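Local coordinates for guanine deaminase (Escherichia coli, PDB 6OHB), which catalyses the zinc-dependent hydrolytic deamination of guanine to xanthine and ammonia, the single step from guanine to xanthine in purine breakdown, at residues D256-Q264 with E284-K292; G166-A174 with S215-L225. All coordinates share one frame; numbering follows the deposited sequence.

Contact 1 (D256-Q264 with E284-K292); sequences DGYLDVYHQ and EWDRLSETK
Arg287 reaches across from helix 282-290 and lays its guanidinium flat on the imidazole of His263, the two planes 22° apart and their centres 3.9 Å from each other. The bend of the arginine chain at chi2 sets CD over the middle of the ring face, 3.5 Å from the centroid, as a CH-pi contact, and the second bend, at chi3, turns the guanidinium back over the same ring. One face of the imidazole is thus covered by methylene and cation together, while CG2 of Thr291 approaches the ring obliquely. ND1 of His263 is hydrogen-bonded to Thr268, which helps fix the rotation of the ring.

The far end of the guanidinium forms a salt bridge with Asp260, end-on through NH1 and NH2 of Arg287 to the single oxygen OD1 of Asp260, each at 3.1 Å. Both bonds are bent, OD1 lies tilted from the guanidinium plane, and the carboxylate is turned 55° from it. A third donor, Gln264 NE2, meets OD1 of Asp260 at 3.0 Å from the syn side but well out of the carboxylate plane; three donors on one oxygen fix the carboxylate. An arginine suits this place because its flat cation can stack on a ring and pair with a carboxylate at once.

Beside this polar group, Leu259 turns toward the other helix, its CD2 3.6 Å from Leu288 CG and also touching Arg287 CB. Its CB meets CG of Glu284, whose OE1 is bonded to the backbone N of Glu281.

The two helix segments run 30° from parallel, 10.2 Å apart at closest approach. As expected of the TIM-barrel fold of this superfamily, these outer helices pack on barrel strands, Leu259 on Leu238 of strand 233-238 and Leu288 on Ile295 of strand 294-297, while Tyr258 touches helix 242-251.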
loop_
_atom_site.group_PDB
_atom_site.type_symbol
_atom_site.label_atom_id
_atom_site.label_comp_id
_atom_site.label_asym_id
_atom_site.label_seq_id
_atom_site.Cartn_x
_atom_site.Cartn_y
_atom_site.Cartn_z
ATOM N N ASP A 256 26.907 -11.326 24.118
ATOM C CA ASP A 256 25.594 -11.765 24.601
ATOM C C ASP A 256 24.469 -11.371 23.644
ATOM O O ASP A 256 23.486 -10.738 24.030
ATOM C CB ASP A 256 25.342 -11.212 26.001
ATOM C CG ASP A 256 24.131 -11.853 26.678
ATOM O OD1 ASP A 256 23.702 -12.942 26.235
ATOM O OD2 ASP A 256 23.605 -11.265 27.650
ATOM N N GLY A 257 24.601 -11.755 22.381
ATOM C CA GLY A 257 23.591 -11.490 21.377
ATOM C C GLY A 257 24.000 -10.393 20.407
ATOM O O GLY A 257 25.131 -9.900 20.402
ATOM N N TYR A 258 23.027 -9.998 19.584
ATOM C CA TYR A 258 23.284 -9.082 18.476
ATOM C C TYR A 258 23.587 -7.669 18.974
ATOM O O TYR A 258 24.628 -7.086 18.642
ATOM C CB TYR A 258 22.077 -9.093 17.534
ATOM C CG TYR A 258 22.326 -8.637 16.110
ATOM C CD1 TYR A 258 23.424 -7.852 15.778
ATOM C CD2 TYR A 258 21.432 -8.973 15.098
ATOM C CE1 TYR A 258 23.631 -7.425 14.474
ATOM C CE2 TYR A 258 21.629 -8.553 13.798
ATOM C CZ TYR A 258 22.728 -7.781 13.488
ATOM O OH TYR A 258 22.918 -7.371 12.189
ATOM N N LEU A 259 22.673 -7.086 19.755
ATOM C CA LEU A 259 22.866 -5.711 20.207
ATOM C C LEU A 259 24.121 -5.566 21.059
ATOM O O LEU A 259 24.753 -4.500 21.061
ATOM C CB LEU A 259 21.636 -5.235 20.985
ATOM C CG LEU A 259 21.725 -3.860 21.667
ATOM C CD1 LEU A 259 21.999 -2.748 20.663
ATOM C CD2 LEU A 259 20.473 -3.563 22.475
ATOM N N ASP A 260 24.508 -6.622 21.776
ATOM C CA ASP A 260 25.678 -6.517 22.637
ATOM C C ASP A 260 26.973 -6.402 21.847
ATOM O O ASP A 260 27.950 -5.854 22.368
ATOM C CB ASP A 260 25.754 -7.705 23.592
ATOM C CG ASP A 260 26.836 -7.531 24.644
ATOM O OD1 ASP A 260 26.600 -6.787 25.622
ATOM O OD2 ASP A 260 27.922 -8.134 24.489
ATOM N N VAL A 261 27.002 -6.874 20.601
ATOM C CA VAL A 261 28.177 -6.646 19.763
ATOM C C VAL A 261 28.381 -5.153 19.545
ATOM O O VAL A 261 29.496 -4.636 19.680
ATOM C CB VAL A 261 28.045 -7.396 18.426
ATOM C CG1 VAL A 261 29.324 -7.239 17.612
ATOM C CG2 VAL A 261 27.722 -8.860 18.669
ATOM N N TYR A 262 27.302 -4.437 19.211
ATOM C CA TYR A 262 27.403 -2.994 19.023
ATOM C C TYR A 262 27.695 -2.292 20.339
ATOM O O TYR A 262 28.484 -1.340 20.381
ATOM C CB TYR A 262 26.107 -2.446 18.425
ATOM C CG TYR A 262 25.767 -2.975 17.057
ATOM C CD1 TYR A 262 26.695 -2.942 16.022
ATOM C CD2 TYR A 262 24.512 -3.506 16.798
ATOM C CE1 TYR A 262 26.378 -3.431 14.766
ATOM C CE2 TYR A 262 24.184 -3.995 15.548
ATOM C CZ TYR A 262 25.118 -3.956 14.537
ATOM O OH TYR A 262 24.783 -4.444 13.295
ATOM N N HIS A 263 27.086 -2.770 21.427
ATOM C CA HIS A 263 27.241 -2.125 22.728
ATOM C C HIS A 263 28.674 -2.221 23.239
ATOM O O HIS A 263 29.214 -1.240 23.764
ATOM C CB HIS A 263 26.265 -2.740 23.731
ATOM C CG HIS A 263 26.316 -2.119 25.093
ATOM N ND1 HIS A 263 25.917 -0.821 25.335
ATOM C CD2 HIS A 263 26.706 -2.620 26.288
ATOM C CE1 HIS A 263 26.065 -0.550 26.619
ATOM N NE2 HIS A 263 26.542 -1.625 27.220
ATOM N N GLN A 264 29.303 -3.397 23.111
ATOM C CA GLN A 264 30.668 -3.566 23.606
ATOM C C GLN A 264 31.659 -2.729 22.810
ATOM O O GLN A 264 32.698 -2.329 23.345
ATOM C CB GLN A 264 31.078 -5.041 23.572
ATOM C CG GLN A 264 30.327 -5.940 24.552
ATOM C CD GLN A 264 30.284 -5.389 25.969
ATOM O OE1 GLN A 264 31.287 -4.903 26.495
ATOM N NE2 GLN A 264 29.114 -5.469 26.596
ATOM N N GLU A 284 17.691 -6.898 25.212
ATOM C CA GLU A 284 18.064 -5.903 24.213
ATOM C C GLU A 284 17.146 -4.686 24.270
ATOM O O GLU A 284 17.600 -3.553 24.067
ATOM C CB GLU A 284 18.051 -6.539 22.824
ATOM C CG GLU A 284 19.167 -7.551 22.609
ATOM C CD GLU A 284 18.878 -8.513 21.469
ATOM O OE1 GLU A 284 17.690 -8.834 21.239
ATOM O OE2 GLU A 284 19.842 -8.954 20.805
ATOM N N TRP A 285 15.854 -4.897 24.543
ATOM C CA TRP A 285 14.952 -3.774 24.776
ATOM C C TRP A 285 15.458 -2.907 25.924
ATOM O O TRP A 285 15.558 -1.677 25.800
ATOM C CB TRP A 285 13.541 -4.283 25.085
ATOM C CG TRP A 285 12.717 -4.678 23.894
ATOM C CD1 TRP A 285 12.292 -5.937 23.573
ATOM C CD2 TRP A 285 12.194 -3.809 22.881
ATOM N NE1 TRP A 285 11.549 -5.907 22.419
ATOM C CE2 TRP A 285 11.472 -4.613 21.973
ATOM C CE3 TRP A 285 12.271 -2.431 22.648
ATOM C CZ2 TRP A 285 10.831 -4.085 20.854
ATOM C CZ3 TRP A 285 11.634 -1.909 21.535
ATOM C CH2 TRP A 285 10.923 -2.735 20.652
ATOM N N ASP A 286 15.797 -3.542 27.055
ATOM C CA ASP A 286 16.274 -2.783 28.210
ATOM C C ASP A 286 17.607 -2.096 27.927
ATOM O O ASP A 286 17.848 -0.990 28.422
ATOM C CB ASP A 286 16.402 -3.694 29.433
ATOM C CG ASP A 286 15.082 -4.334 29.832
ATOM O OD1 ASP A 286 14.013 -3.796 29.467
ATOM O OD2 ASP A 286 15.116 -5.374 30.526
ATOM N N ARG A 287 18.482 -2.733 27.146
ATOM C CA ARG A 287 19.757 -2.109 26.795
ATOM C C ARG A 287 19.550 -0.882 25.914
ATOM O O ARG A 287 20.188 0.157 26.124
ATOM C CB ARG A 287 20.664 -3.132 26.111
ATOM C CG ARG A 287 22.037 -2.620 25.700
ATOM C CD ARG A 287 22.977 -2.408 26.895
ATOM N NE ARG A 287 23.458 -3.634 27.544
ATOM C CZ ARG A 287 24.099 -4.638 26.942
ATOM N NH1 ARG A 287 24.367 -4.607 25.643
ATOM N NH2 ARG A 287 24.485 -5.691 27.654
ATOM N N LEU A 288 18.676 -0.987 24.909
ATOM C CA LEU A 288 18.355 0.177 24.090
ATOM C C LEU A 288 17.769 1.296 24.940
ATOM O O LEU A 288 18.083 2.474 24.737
ATOM C CB LEU A 288 17.383 -0.209 22.977
ATOM C CG LEU A 288 17.941 -1.033 21.817
ATOM C CD1 LEU A 288 16.842 -1.318 20.803
ATOM C CD2 LEU A 288 19.117 -0.321 21.164
ATOM N N SER A 289 16.931 0.943 25.914
ATOM C CA SER A 289 16.244 1.969 26.684
ATOM C C SER A 289 17.167 2.636 27.696
ATOM O O SER A 289 17.023 3.834 27.958
ATOM C CB SER A 289 15.035 1.361 27.391
ATOM O OG SER A 289 14.674 2.108 28.538
ATOM N N GLU A 290 18.122 1.892 28.258
ATOM C CA GLU A 290 19.045 2.478 29.224
ATOM C C GLU A 290 20.089 3.357 28.543
ATOM O O GLU A 290 20.485 4.392 29.093
ATOM C CB GLU A 290 19.730 1.373 30.036
ATOM N N THR A 291 20.550 2.954 27.357
ATOM C CA THR A 291 21.512 3.731 26.583
ATOM C C THR A 291 20.869 4.830 25.742
ATOM O O THR A 291 21.593 5.557 25.055
ATOM C CB THR A 291 22.332 2.802 25.679
ATOM O OG1 THR A 291 21.458 2.108 24.776
ATOM C CG2 THR A 291 23.098 1.789 26.516
ATOM N N LYS A 292 19.537 4.945 25.752
ATOM C CA LYS A 292 18.826 6.007 25.029
ATOM C C LYS A 292 19.074 5.924 23.523
ATOM O O LYS A 292 19.164 6.941 22.832
ATOM C CB LYS A 292 19.193 7.392 25.573
ATOM C CG LYS A 292 18.809 7.601 27.036
ATOM C CD LYS A 292 19.209 8.981 27.533
ATOM C CE LYS A 292 19.061 9.090 29.043
ATOM N NZ LYS A 292 17.664 9.422 29.441
#

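Contact 2 (G166-A174 with S215-L225); sequences GKVMMDRNA and SPEQMAMAQRL
Asp171 takes hold of Ser215, the N-cap of helix 216-228, with both carboxylate oxygens: OD1 takes the backbone N of Ser215 on its syn lone pair at 2.8 Å, and OD2 takes the Ser215 hydroxyl OG at a very short 2.5 Å. With chi1 at 68°, CG of Asp171 stands between the backbone N and the carbonyl carbon, which turns the carboxylate to the serine. Ser215 OG also accepts from Gln218 N at 3.1 Å, and serine suits this post because one small hydroxyl can give to the aspartate and receive from the helix. Replacing Asp171 by an alanine removes both acceptors and is likely to leave the N-H and hydroxyl of Ser215 without these partners, and the cap less firmly oriented.

The tight part continues inward. Gln218 stacks its amide on the Asp171 carboxylate, planes 29° apart, and its NE2 is bonded to Asp180. Unbranched, flexible Met169 bends at chi3, bringing CE 3.5 Å from Ala222 CB and 3.6 Å from Gln218 CG; the alanine leaves room for that methyl.

Outside this core the fit is looser: Arg172 runs extended past Ser215 and Pro216 in van der Waals contact alone, none nearer than 3.7 Å (NH1 to Pro216 CD), while its NE bonds Pro212 O.

Strand 164-169 thus runs into a loop beside helix 216-228, which follows the neighbouring strand 203-208; in TIM barrels such loops at the strands' C-terminal ends carry the active site.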
loop_
_atom_site.group_PDB
_atom_site.type_symbol
_atom_site.label_atom_id
_atom_site.label_comp_id
_atom_site.label_asym_id
_atom_site.label_seq_id
_atom_site.Cartn_x
_atom_site.Cartn_y
_atom_site.Cartn_z
ATOM N N GLY A 166 26.385 8.685 5.566
ATOM C CA GLY A 166 27.716 8.186 5.845
ATOM C C GLY A 166 28.076 7.058 4.908
ATOM O O GLY A 166 27.212 6.457 4.261
ATOM N N LYS A 167 29.375 6.783 4.843
ATOM C CA LYS A 167 29.896 5.697 4.025
ATOM C C LYS A 167 29.667 4.353 4.703
ATOM O O LYS A 167 29.856 4.211 5.914
ATOM C CB LYS A 167 31.385 5.908 3.763
ATOM C CG LYS A 167 32.064 4.783 3.016
ATOM C CD LYS A 167 33.570 4.845 3.205
ATOM C CE LYS A 167 34.090 3.600 3.903
ATOM N NZ LYS A 167 33.863 2.376 3.095
ATOM N N VAL A 168 29.266 3.358 3.909
ATOM C CA VAL A 168 29.065 2.014 4.435
ATOM C C VAL A 168 30.415 1.397 4.770
ATOM O O VAL A 168 31.363 1.466 3.978
ATOM C CB VAL A 168 28.300 1.147 3.423
ATOM C CG1 VAL A 168 28.177 -0.279 3.938
ATOM C CG2 VAL A 168 26.930 1.731 3.141
ATOM N N MET A 169 30.522 0.829 5.970
ATOM C CA MET A 169 31.702 0.088 6.392
ATOM C C MET A 169 31.387 -1.402 6.326
ATOM O O MET A 169 30.509 -1.882 7.051
ATOM C CB MET A 169 32.116 0.504 7.805
ATOM C CG MET A 169 32.356 2.003 7.963
ATOM S SD MET A 169 32.684 2.519 9.665
ATOM C CE MET A 169 33.691 1.164 10.250
ATOM N N MET A 170 32.103 -2.127 5.466
ATOM C CA MET A 170 31.912 -3.572 5.330
ATOM C C MET A 170 33.164 -4.186 4.716
ATOM O O MET A 170 33.521 -3.856 3.580
ATOM C CB MET A 170 30.673 -3.883 4.484
ATOM C CG MET A 170 30.545 -3.049 3.219
ATOM S SD MET A 170 29.096 -3.479 2.231
ATOM C CE MET A 170 29.134 -5.261 2.347
ATOM N N ASP A 171 33.826 -5.085 5.453
ATOM C CA ASP A 171 35.091 -5.658 4.997
ATOM C C ASP A 171 35.072 -7.179 4.857
ATOM O O ASP A 171 36.121 -7.766 4.566
ATOM C CB ASP A 171 36.239 -5.232 5.923
ATOM C CG ASP A 171 36.135 -5.828 7.317
ATOM O OD1 ASP A 171 35.042 -6.298 7.697
ATOM O OD2 ASP A 171 37.155 -5.816 8.040
ATOM N N ARG A 172 33.929 -7.836 5.049
ATOM C CA ARG A 172 33.884 -9.287 4.921
ATOM C C ARG A 172 32.479 -9.738 4.539
ATOM O O ARG A 172 31.512 -8.978 4.638
ATOM C CB ARG A 172 34.337 -9.975 6.216
ATOM C CG ARG A 172 33.319 -9.931 7.338
ATOM C CD ARG A 172 33.861 -10.597 8.589
ATOM N NE ARG A 172 32.919 -10.521 9.701
ATOM C CZ ARG A 172 33.158 -11.001 10.919
ATOM N NH1 ARG A 172 34.312 -11.596 11.187
ATOM N NH2 ARG A 172 32.241 -10.885 11.870
ATOM N N ASN A 173 32.393 -10.991 4.075
ATOM C CA ASN A 173 31.123 -11.674 3.807
ATOM C C ASN A 173 30.295 -10.952 2.746
ATOM O O ASN A 173 29.077 -10.808 2.871
ATOM C CB ASN A 173 30.313 -11.861 5.091
ATOM C CG ASN A 173 30.907 -12.909 6.003
ATOM O OD1 ASN A 173 31.464 -13.905 5.538
ATOM N ND2 ASN A 173 30.798 -12.695 7.308
ATOM N N ALA A 174 30.953 -10.523 1.678
ATOM C CA ALA A 174 30.281 -9.879 0.560
ATOM C C ALA A 174 31.223 -9.900 -0.631
ATOM O O ALA A 174 32.437 -10.055 -0.455
ATOM C CB ALA A 174 29.876 -8.436 0.909
ATOM N N SER A 215 34.409 -7.155 10.254
ATOM C CA SER A 215 35.340 -7.884 11.095
ATOM C C SER A 215 35.450 -7.211 12.464
ATOM O O SER A 215 35.048 -6.057 12.633
ATOM C CB SER A 215 36.709 -7.940 10.424
ATOM O OG SER A 215 37.274 -6.643 10.344
ATOM N N PRO A 216 35.981 -7.917 13.466
ATOM C CA PRO A 216 36.282 -7.237 14.738
ATOM C C PRO A 216 37.199 -6.033 14.574
ATOM O O PRO A 216 37.040 -5.039 15.298
ATOM C CB PRO A 216 36.932 -8.344 15.580
ATOM C CG PRO A 216 36.333 -9.613 15.038
ATOM C CD PRO A 216 36.148 -9.379 13.559
ATOM N N GLU A 217 38.133 -6.081 13.620
ATOM C CA GLU A 217 39.000 -4.934 13.362
ATOM C C GLU A 217 38.198 -3.730 12.883
ATOM O O GLU A 217 38.406 -2.603 13.351
ATOM C CB GLU A 217 40.066 -5.308 12.329
ATOM C CG GLU A 217 41.234 -6.086 12.902
ATOM C CD GLU A 217 40.827 -7.457 13.407
ATOM O OE1 GLU A 217 40.420 -8.304 12.580
ATOM O OE2 GLU A 217 40.895 -7.679 14.635
ATOM N N GLN A 218 37.266 -3.951 11.955
ATOM C CA GLN A 218 36.452 -2.848 11.460
ATOM C C GLN A 218 35.509 -2.320 12.535
ATOM O O GLN A 218 35.266 -1.110 12.611
ATOM C CB GLN A 218 35.669 -3.286 10.226
ATOM C CG GLN A 218 34.988 -2.137 9.513
ATOM C CD GLN A 218 34.442 -2.540 8.166
ATOM O OE1 GLN A 218 33.441 -3.254 8.081
ATOM N NE2 GLN A 218 35.090 -2.080 7.100
ATOM N N MET A 219 34.952 -3.208 13.364
ATOM C CA MET A 219 34.125 -2.746 14.474
ATOM C C MET A 219 34.937 -1.873 15.423
ATOM O O MET A 219 34.438 -0.855 15.927
ATOM C CB MET A 219 33.515 -3.939 15.214
ATOM C CG MET A 219 32.479 -4.731 14.407
ATOM S SD MET A 219 30.916 -3.875 14.054
ATOM C CE MET A 219 30.291 -3.563 15.705
ATOM N N ALA A 220 36.204 -2.239 15.657
ATOM C CA ALA A 220 37.072 -1.399 16.481
ATOM C C ALA A 220 37.337 -0.051 15.819
ATOM O O ALA A 220 37.383 0.982 16.500
ATOM C CB ALA A 220 38.390 -2.121 16.770
ATOM N N MET A 221 37.500 -0.034 14.491
ATOM C CA MET A 221 37.690 1.240 13.796
ATOM C C MET A 221 36.451 2.129 13.905
ATOM O O MET A 221 36.564 3.349 14.074
ATOM C CB MET A 221 38.051 1.000 12.328
ATOM C CG MET A 221 39.433 0.400 12.112
ATOM S SD MET A 221 40.752 1.346 12.899
ATOM C CE MET A 221 41.926 1.515 11.557
ATOM N N ALA A 222 35.259 1.536 13.814
ATOM C CA ALA A 222 34.034 2.316 13.983
ATOM C C ALA A 222 33.929 2.879 15.396
ATOM O O ALA A 222 33.541 4.041 15.587
ATOM C CB ALA A 222 32.811 1.462 13.660
ATOM N N GLN A 223 34.259 2.059 16.401
ATOM C CA GLN A 223 34.312 2.539 17.779
ATOM C C GLN A 223 35.273 3.713 17.912
ATOM O O GLN A 223 34.966 4.714 18.576
ATOM C CB GLN A 223 34.733 1.395 18.700
ATOM C CG GLN A 223 35.032 1.805 20.133
ATOM C CD GLN A 223 35.263 0.610 21.040
ATOM O OE1 GLN A 223 35.796 -0.414 20.611
ATOM N NE2 GLN A 223 34.853 0.731 22.297
ATOM N N ARG A 224 36.441 3.605 17.278
ATOM C CA ARG A 224 37.426 4.680 17.317
ATOM C C ARG A 224 36.870 5.959 16.706
ATOM O O ARG A 224 37.028 7.050 17.269
ATOM C CB ARG A 224 38.691 4.230 16.591
ATOM C CG ARG A 224 39.759 5.287 16.429
ATOM C CD ARG A 224 41.065 4.625 16.024
ATOM N NE ARG A 224 42.047 5.584 15.532
ATOM C CZ ARG A 224 43.026 5.271 14.689
ATOM N NH1 ARG A 224 43.152 4.022 14.250
ATOM N NH2 ARG A 224 43.881 6.204 14.287
ATOM N N LEU A 225 36.220 5.843 15.544
ATOM C CA LEU A 225 35.627 7.012 14.901
ATOM C C LEU A 225 34.590 7.666 15.802
ATOM O O LEU A 225 34.533 8.898 15.901
ATOM C CB LEU A 225 35.002 6.622 13.563
ATOM C CG LEU A 225 35.992 6.393 12.421
ATOM C CD1 LEU A 225 35.363 5.547 11.332
ATOM C CD2 LEU A 225 36.493 7.718 11.864
#

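Overall arrangement
Contact 2 comes first along the chain and contact 1 follows it, on the same side of the chain's centre within the amidohydrolase family region, their centres about 18 Å apart. They touch directly: the methyl CE of Met219, on helix 216-228, lies 3.7 Å from Tyr262 CD1 of helix 258-264. Each also borders the active site. The side chain of Tyr258 in contact 1 is about 10 Å from the zinc ion and touches Phe210 and Cys239, probable substrate-binding residues. The side chain of Met170 in contact 2 is about 12 Å from the zinc ion. It touches Arg209, another probable one. Both contacts thus reach neighbouring residues, Arg209 and Phe210, that follow strand 203-208.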